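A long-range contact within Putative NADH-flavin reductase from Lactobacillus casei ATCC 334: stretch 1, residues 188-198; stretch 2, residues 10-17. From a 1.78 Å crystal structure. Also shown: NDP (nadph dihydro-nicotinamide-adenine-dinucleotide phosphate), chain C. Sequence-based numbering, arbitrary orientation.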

ATOM      1  N   THR A 188       7.302  19.957 -19.518  1.00  6.83           N
ATOM      2  CA  THR A 188       5.940  20.090 -20.021  1.00  7.28           C
ATOM      3  C   THR A 188       5.174  18.774 -19.961  1.00  8.33           C
ATOM      4  O   THR A 188       5.767  17.687 -19.967  1.00  6.35           O
ATOM      5  CB  THR A 188       5.899  20.652 -21.464  1.00 10.85           C
ATOM      6  OG1 THR A 188       6.526  19.715 -22.369  1.00 10.95           O
ATOM      7  CG2 THR A 188       6.634  21.994 -21.532  1.00 10.40           C
ATOM      8  N   THR A 189       3.848  18.876 -19.937  1.00  7.37           N
ATOM      9  CA  THR A 189       3.007  17.693 -20.053  1.00  9.30           C
ATOM     10  C   THR A 189       3.329  16.901 -21.326  1.00  6.89           C
ATOM     11  O   THR A 189       3.319  15.675 -21.315  1.00  8.07           O
ATOM     12  CB  THR A 189       1.502  18.059 -20.010  1.00  9.59           C
ATOM     13  OG1 THR A 189       1.237  19.085 -20.962  1.00  9.02           O
ATOM     14  CG2 THR A 189       1.118  18.574 -18.635  1.00 11.67           C
ATOM     15  N   GLY A 190       3.638  17.601 -22.419  1.00  7.25           N
ATOM     16  CA  GLY A 190       3.996  16.928 -23.668  1.00  7.16           C
ATOM     17  C   GLY A 190       5.275  16.114 -23.554  1.00  8.57           C
ATOM     18  O   GLY A 190       5.332  14.962 -23.991  1.00  8.45           O
ATOM     19  N   ASN A 191       6.284  16.686 -22.910  1.00  7.49           N
ATOM     20  CA  ASN A 191       7.579  16.013 -22.757  1.00  7.63           C
ATOM     21  C   ASN A 191       7.575  14.869 -21.744  1.00  9.28           C
ATOM     22  O   ASN A 191       8.145  13.794 -22.000  1.00  8.62           O
ATOM     23  CB  ASN A 191       8.672  17.032 -22.413  1.00  6.59           C
ATOM     24  CG  ASN A 191       9.239  17.690 -23.641  1.00 12.18           C
ATOM     25  OD1 ASN A 191       9.250  17.086 -24.714  1.00 13.99           O
ATOM     26  ND2 ASN A 191       9.581  18.975 -23.533  1.00 15.51           N
HETATM   27  N   MSE A 192       6.786  15.034 -20.684  1.00  6.94           N
HETATM   28  CA  MSE A 192       6.497  13.925 -19.787  1.00  6.41           C
HETATM   29  C   MSE A 192       5.842  12.780 -20.557  1.00  5.12           C
HETATM   30  O   MSE A 192       6.194  11.615 -20.353  1.00  6.68           O
HETATM   31  CB  MSE A 192       5.599  14.379 -18.618  1.00  5.88           C
HETATM   32  CG  MSE A 192       5.144  13.235 -17.725  1.00  9.74           C
HETATM   33 SE   MSE A 192       6.639  12.334 -16.805  1.00 19.30          SE
HETATM   34  CE  MSE A 192       7.055  13.724 -15.500  1.00  9.51           C
ATOM     35  N   ALA A 193       4.910  13.108 -21.449  1.00  7.48           N
ATOM     36  CA  ALA A 193       4.273  12.080 -22.270  1.00  8.24           C
ATOM     37  C   ALA A 193       5.304  11.333 -23.135  1.00  6.81           C
ATOM     38  O   ALA A 193       5.237  10.111 -23.255  1.00  7.97           O
ATOM     39  CB  ALA A 193       3.161  12.678 -23.154  1.00  9.70           C
ATOM     40  N   LEU A 194       6.217  12.075 -23.761  1.00  8.70           N
ATOM     41  CA  LEU A 194       7.314  11.460 -24.521  1.00  8.38           C
ATOM     42  C   LEU A 194       8.068  10.462 -23.659  1.00  7.94           C
ATOM     43  O   LEU A 194       8.358   9.348 -24.094  1.00  7.88           O
ATOM     44  CB  LEU A 194       8.310  12.516 -25.038  1.00 11.63           C
ATOM     45  CG  LEU A 194       7.911  13.466 -26.171  1.00 16.03           C
ATOM     46  CD1 LEU A 194       9.146  14.227 -26.667  1.00 14.04           C
ATOM     47  CD2 LEU A 194       7.237  12.716 -27.315  1.00 16.57           C
ATOM     48  N   ALA A 195       8.468  10.907 -22.472  1.00  7.82           N
ATOM     49  CA  ALA A 195       9.268  10.086 -21.554  1.00  9.46           C
ATOM     50  C   ALA A 195       8.531   8.817 -21.125  1.00  7.67           C
ATOM     51  O   ALA A 195       9.115   7.752 -21.014  1.00  8.82           O
ATOM     52  CB  ALA A 195       9.688  10.925 -20.319  1.00  7.77           C
ATOM     53  N   ILE A 196       7.251   8.958 -20.802  1.00  7.22           N
ATOM     54  CA  ILE A 196       6.433   7.824 -20.438  1.00  9.63           C
ATOM     55  C   ILE A 196       6.295   6.796 -21.556  1.00  9.94           C
ATOM     56  O   ILE A 196       6.547   5.611 -21.340  1.00  9.04           O
ATOM     57  CB  ILE A 196       5.057   8.293 -19.934  1.00  8.09           C
ATOM     58  CG1 ILE A 196       5.236   9.018 -18.584  1.00  7.71           C
ATOM     59  CG2 ILE A 196       4.103   7.094 -19.805  1.00 10.54           C
ATOM     60  CD1 ILE A 196       3.964   9.676 -18.042  1.00 12.77           C
ATOM     61  N   LEU A 197       5.962   7.260 -22.759  1.00  9.70           N
ATOM     62  CA  LEU A 197       5.802   6.377 -23.892  1.00 10.72           C
ATOM     63  C   LEU A 197       7.133   5.779 -24.307  1.00 10.05           C
ATOM     64  O   LEU A 197       7.180   4.631 -24.724  1.00 10.01           O
ATOM     65  CB  LEU A 197       5.126   7.081 -25.076  1.00  9.92           C
ATOM     66  CG  LEU A 197       3.602   6.892 -25.142  1.00 13.01           C
ATOM     67  CD1 LEU A 197       3.229   5.420 -25.250  1.00 13.09           C
ATOM     68  CD2 LEU A 197       2.924   7.540 -23.941  1.00 11.38           C
ATOM     69  N   ASP A 198       8.215   6.535 -24.128  1.00  7.49           N
ATOM     70  CA  ASP A 198       9.553   5.996 -24.391  1.00 10.67           C
ATOM     71  C   ASP A 198       9.810   4.779 -23.515  1.00 10.01           C
ATOM     72  O   ASP A 198      10.357   3.782 -23.975  1.00 10.14           O
ATOM     73  CB  ASP A 198      10.632   7.056 -24.155  1.00 11.30           C
ATOM     74  CG  ASP A 198      10.807   7.980 -25.350  1.00 14.03           C
ATOM     75  OD1 ASP A 198      10.150   7.752 -26.389  1.00 15.13           O
ATOM     76  OD2 ASP A 198      11.608   8.927 -25.248  1.00 12.75           O
TER
HETATM   77  PA  NDP C 301      -4.614  16.726 -12.843  1.00 15.04           P
HETATM   78  O1A NDP C 301      -4.964  17.599 -11.604  1.00 12.73           O
HETATM   79  O2A NDP C 301      -4.689  17.353 -14.193  1.00  9.47           O
HETATM   80  O5B NDP C 301      -5.859  15.604 -12.591  1.00 29.10           O
HETATM   81  C5B NDP C 301      -5.291  14.269 -12.607  1.00 25.25           C
HETATM   82  C4B NDP C 301      -6.433  13.198 -12.799  1.00 12.08           C
HETATM   83  O4B NDP C 301      -6.879  12.798 -11.519  1.00 10.89           O
HETATM   84  C3B NDP C 301      -7.702  13.778 -13.510  1.00 14.19           C
HETATM   85  O3B NDP C 301      -7.955  12.935 -14.590  1.00 15.92           O
HETATM   86  C2B NDP C 301      -8.811  13.634 -12.388  1.00 13.50           C
HETATM   87  O2B NDP C 301     -10.108  13.404 -12.813  1.00 15.08           O
HETATM   88  C1B NDP C 301      -8.218  12.411 -11.623  1.00 11.85           C
HETATM   89  N9A NDP C 301      -8.751  12.347 -10.252  1.00 13.22           N
HETATM   90  C8A NDP C 301      -8.476  13.307  -9.243  1.00 16.22           C
HETATM   91  N7A NDP C 301      -9.050  13.012  -8.075  1.00 16.77           N
HETATM   92  C5A NDP C 301      -9.708  11.787  -8.313  1.00 17.08           C
HETATM   93  C6A NDP C 301     -10.456  10.982  -7.436  1.00 14.64           C
HETATM   94  N6A NDP C 301     -10.653  11.413  -6.159  1.00 19.27           N
HETATM   95  N1A NDP C 301     -11.216   9.960  -7.974  1.00 15.62           N
HETATM   96  C2A NDP C 301     -10.936   9.604  -9.263  1.00 10.46           C
HETATM   97  N3A NDP C 301     -10.075  10.186 -10.151  1.00 17.66           N
HETATM   98  C4A NDP C 301      -9.528  11.347  -9.654  1.00 16.10           C
HETATM   99  O3  NDP C 301      -3.109  16.419 -12.483  1.00 13.94           O
HETATM  100  PN  NDP C 301      -1.631  16.555 -13.142  1.00 12.69           P
HETATM  101  O1N NDP C 301      -1.690  16.000 -14.577  1.00  9.79           O
HETATM  102  O2N NDP C 301      -1.357  18.027 -13.084  1.00 13.11           O
HETATM  103  O5D NDP C 301      -0.539  15.649 -12.334  1.00 14.73           O
HETATM  104  C5D NDP C 301      -0.241  14.300 -12.708  1.00 12.53           C
HETATM  105  C4D NDP C 301       0.856  13.795 -11.755  1.00  9.36           C
HETATM  106  O4D NDP C 301       1.873  14.781 -11.787  1.00 12.34           O
HETATM  107  C3D NDP C 301       0.472  13.565 -10.264  1.00 11.45           C
HETATM  108  O3D NDP C 301       1.182  12.500  -9.748  1.00 11.90           O
HETATM  109  C2D NDP C 301       0.886  14.948  -9.640  1.00 15.02           C
HETATM  110  O2D NDP C 301       1.227  14.817  -8.284  1.00 14.55           O
HETATM  111  C1D NDP C 301       2.197  15.176 -10.475  1.00  9.92           C
HETATM  112  N1N NDP C 301       2.688  16.545 -10.330  1.00 14.14           N
HETATM  113  C2N NDP C 301       3.958  16.701  -9.632  1.00 13.62           C
HETATM  114  C3N NDP C 301       4.324  18.145  -9.287  1.00 15.60           C
HETATM  115  C7N NDP C 301       5.822  18.258  -9.060  1.00 22.49           C
HETATM  116  O7N NDP C 301       6.410  17.382  -8.441  1.00 27.19           O
HETATM  117  N7N NDP C 301       6.463  19.435  -9.416  1.00 28.15           N
HETATM  118  C4N NDP C 301       3.745  19.272 -10.115  1.00 14.22           C
HETATM  119  C5N NDP C 301       2.311  19.065 -10.534  1.00 14.98           C
HETATM  120  C6N NDP C 301       1.818  17.646 -10.711  1.00 14.77           C
HETATM  121  P2B NDP C 301     -11.022  14.631 -13.376  1.00 18.35           P
HETATM  122  O1X NDP C 301     -10.463  15.078 -14.775  1.00 18.31           O
HETATM  123  O2X NDP C 301     -12.424  14.005 -13.720  1.00 16.22           O
HETATM  124  O3X NDP C 301     -11.083  15.778 -12.426  1.00 21.30           O
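Stretch 2 10-17: GRAGSAIV

The contact between residues 10-17 and 188-198 is a close helix-on-helix packing, largely apolar in its side-chain contacts and without a direct hydrogen bond across it, and it illustrates how small residues suit a close approach of two helices. Stretch 2 begins with Gly10 at the N-cap position and continues as a helix from Arg11 through Val17; it lies on helix 189-198, which starts after Thr188. The N-to-C directions of the two axes differ by 56° (signed crossing angle -56°), and the axes come within 8.3 Å of each other. Alanines from both helices, with only a methyl each, lie where the backbones come close. Ala15 points toward stretch 1, its CB lying 3.5 Å from Thr189 O and 4.1 Å from Ala193 CB. Ala193 answers in kind, with its CB 3.5 Å from Ala15 O, so each methyl rests against the backbone of the other helix. The closest pair of CA atoms in the register, those of Ala193 and Ile16, is 4.7 Å apart.

Beyond this point larger side chains fill the space. Ile16 CD1 meets Ile196 CD1 at 3.6 Å, while Ile16 CG2 lies 4.1 Å from Leu197 CD2. Toward the start of stretch 2, Thr189 CG2 packs 3.8 Å from Arg11 O and also lies over one face of the Arg11 guanidinium. The O of a single water donates to Thr189 O at 2.7 Å and to Ala12 O at 3.2 Å, joining the backbones indirectly.

The same helix start also binds NADPH: Arg11 N donates to NDP O2A at 2.7 Å and Ala12 N to NDP O1N at 2.8 Å, while Arg11 NH1 reaches NDP O2N at 2.9 Å. The first turn of stretch 2 thus holds the cofactor's diphosphate while resting against Thr189.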

ATOM      1  N   GLY A  10      -6.832  14.272 -17.019  1.00  7.54           N
ATOM      2  CA  GLY A  10      -5.973  15.271 -16.375  1.00  8.04           C
ATOM      3  C   GLY A  10      -5.004  15.929 -17.346  1.00  7.98           C
ATOM      4  O   GLY A  10      -4.980  15.613 -18.539  1.00  9.16           O
ATOM      5  N   ARG A  11      -4.149  16.794 -16.819  1.00  8.69           N
ATOM      6  CA  ARG A  11      -3.174  17.511 -17.642  1.00  8.71           C
ATOM      7  C   ARG A  11      -2.128  16.542 -18.201  1.00  8.64           C
ATOM      8  O   ARG A  11      -1.949  16.469 -19.414  1.00  7.90           O
ATOM      9  CB  ARG A  11      -2.499  18.622 -16.833  1.00  5.50           C
ATOM     10  CG  ARG A  11      -3.519  19.639 -16.227  1.00 10.31           C
ATOM     11  CD  ARG A  11      -2.890  20.516 -15.155  1.00 13.11           C
ATOM     12  NE  ARG A  11      -1.799  21.310 -15.689  1.00 18.21           N
ATOM     13  CZ  ARG A  11      -0.511  21.101 -15.420  1.00 13.95           C
ATOM     14  NH1 ARG A  11      -0.143  20.129 -14.597  1.00 13.72           N
ATOM     15  NH2 ARG A  11       0.405  21.889 -15.960  1.00 16.17           N
ATOM     16  N   ALA A  12      -1.464  15.796 -17.317  1.00  7.86           N
ATOM     17  CA  ALA A  12      -0.502  14.760 -17.739  1.00  6.38           C
ATOM     18  C   ALA A  12      -1.203  13.649 -18.518  1.00  7.82           C
ATOM     19  O   ALA A  12      -0.763  13.257 -19.603  1.00  5.71           O
ATOM     20  CB  ALA A  12       0.237  14.183 -16.542  1.00  4.34           C
ATOM     21  N   GLY A  13      -2.343  13.204 -17.993  1.00  7.38           N
ATOM     22  CA  GLY A  13      -3.087  12.094 -18.593  1.00  8.20           C
ATOM     23  C   GLY A  13      -3.532  12.305 -20.025  1.00  8.41           C
ATOM     24  O   GLY A  13      -3.377  11.419 -20.870  1.00  8.56           O
ATOM     25  N   SER A  14      -4.065  13.486 -20.317  1.00  7.97           N
ATOM     26  CA  SER A  14      -4.575  13.752 -21.646  1.00  9.53           C
ATOM     27  C   SER A  14      -3.427  13.833 -22.656  1.00  8.76           C
ATOM     28  O   SER A  14      -3.565  13.397 -23.801  1.00  6.99           O
ATOM     29  CB  SER A  14      -5.402  15.034 -21.662  1.00 10.82           C
ATOM     30  OG  SER A  14      -4.607  16.145 -21.314  1.00 16.10           O
ATOM     31  N   ALA A  15      -2.270  14.299 -22.191  1.00  8.67           N
ATOM     32  CA  ALA A  15      -1.073  14.371 -23.024  1.00  6.56           C
ATOM     33  C   ALA A  15      -0.563  12.959 -23.320  1.00  8.30           C
ATOM     34  O   ALA A  15      -0.126  12.665 -24.440  1.00  7.53           O
ATOM     35  CB  ALA A  15      -0.006  15.179 -22.327  1.00  7.70           C
ATOM     36  N   ILE A  16      -0.613  12.099 -22.303  1.00  8.63           N
ATOM     37  CA  ILE A  16      -0.234  10.687 -22.446  1.00  9.71           C
ATOM     38  C   ILE A  16      -1.148   9.954 -23.429  1.00  8.76           C
ATOM     39  O   ILE A  16      -0.680   9.189 -24.281  1.00  7.43           O
ATOM     40  CB  ILE A  16      -0.259   9.963 -21.089  1.00  7.88           C
ATOM     41  CG1 ILE A  16       0.837  10.544 -20.166  1.00 11.97           C
ATOM     42  CG2 ILE A  16      -0.087   8.461 -21.287  1.00  9.38           C
ATOM     43  CD1 ILE A  16       0.535  10.394 -18.662  1.00 10.70           C
ATOM     44  N   VAL A  17      -2.451  10.216 -23.336  1.00  8.55           N
ATOM     45  CA  VAL A  17      -3.403   9.601 -24.264  1.00  8.29           C
ATOM     46  C   VAL A  17      -3.089   9.993 -25.702  1.00  5.88           C
ATOM     47  O   VAL A  17      -2.978   9.129 -26.580  1.00  7.63           O
ATOM     48  CB  VAL A  17      -4.873   9.957 -23.922  1.00  7.09           C
ATOM     49  CG1 VAL A  17      -5.813   9.528 -25.067  1.00  7.97           C
ATOM     50  CG2 VAL A  17      -5.292   9.287 -22.621  1.00  8.61           C
TER
HETATM   51  O   HOH W   1       2.293  14.029 -19.415  1.00 10.59           O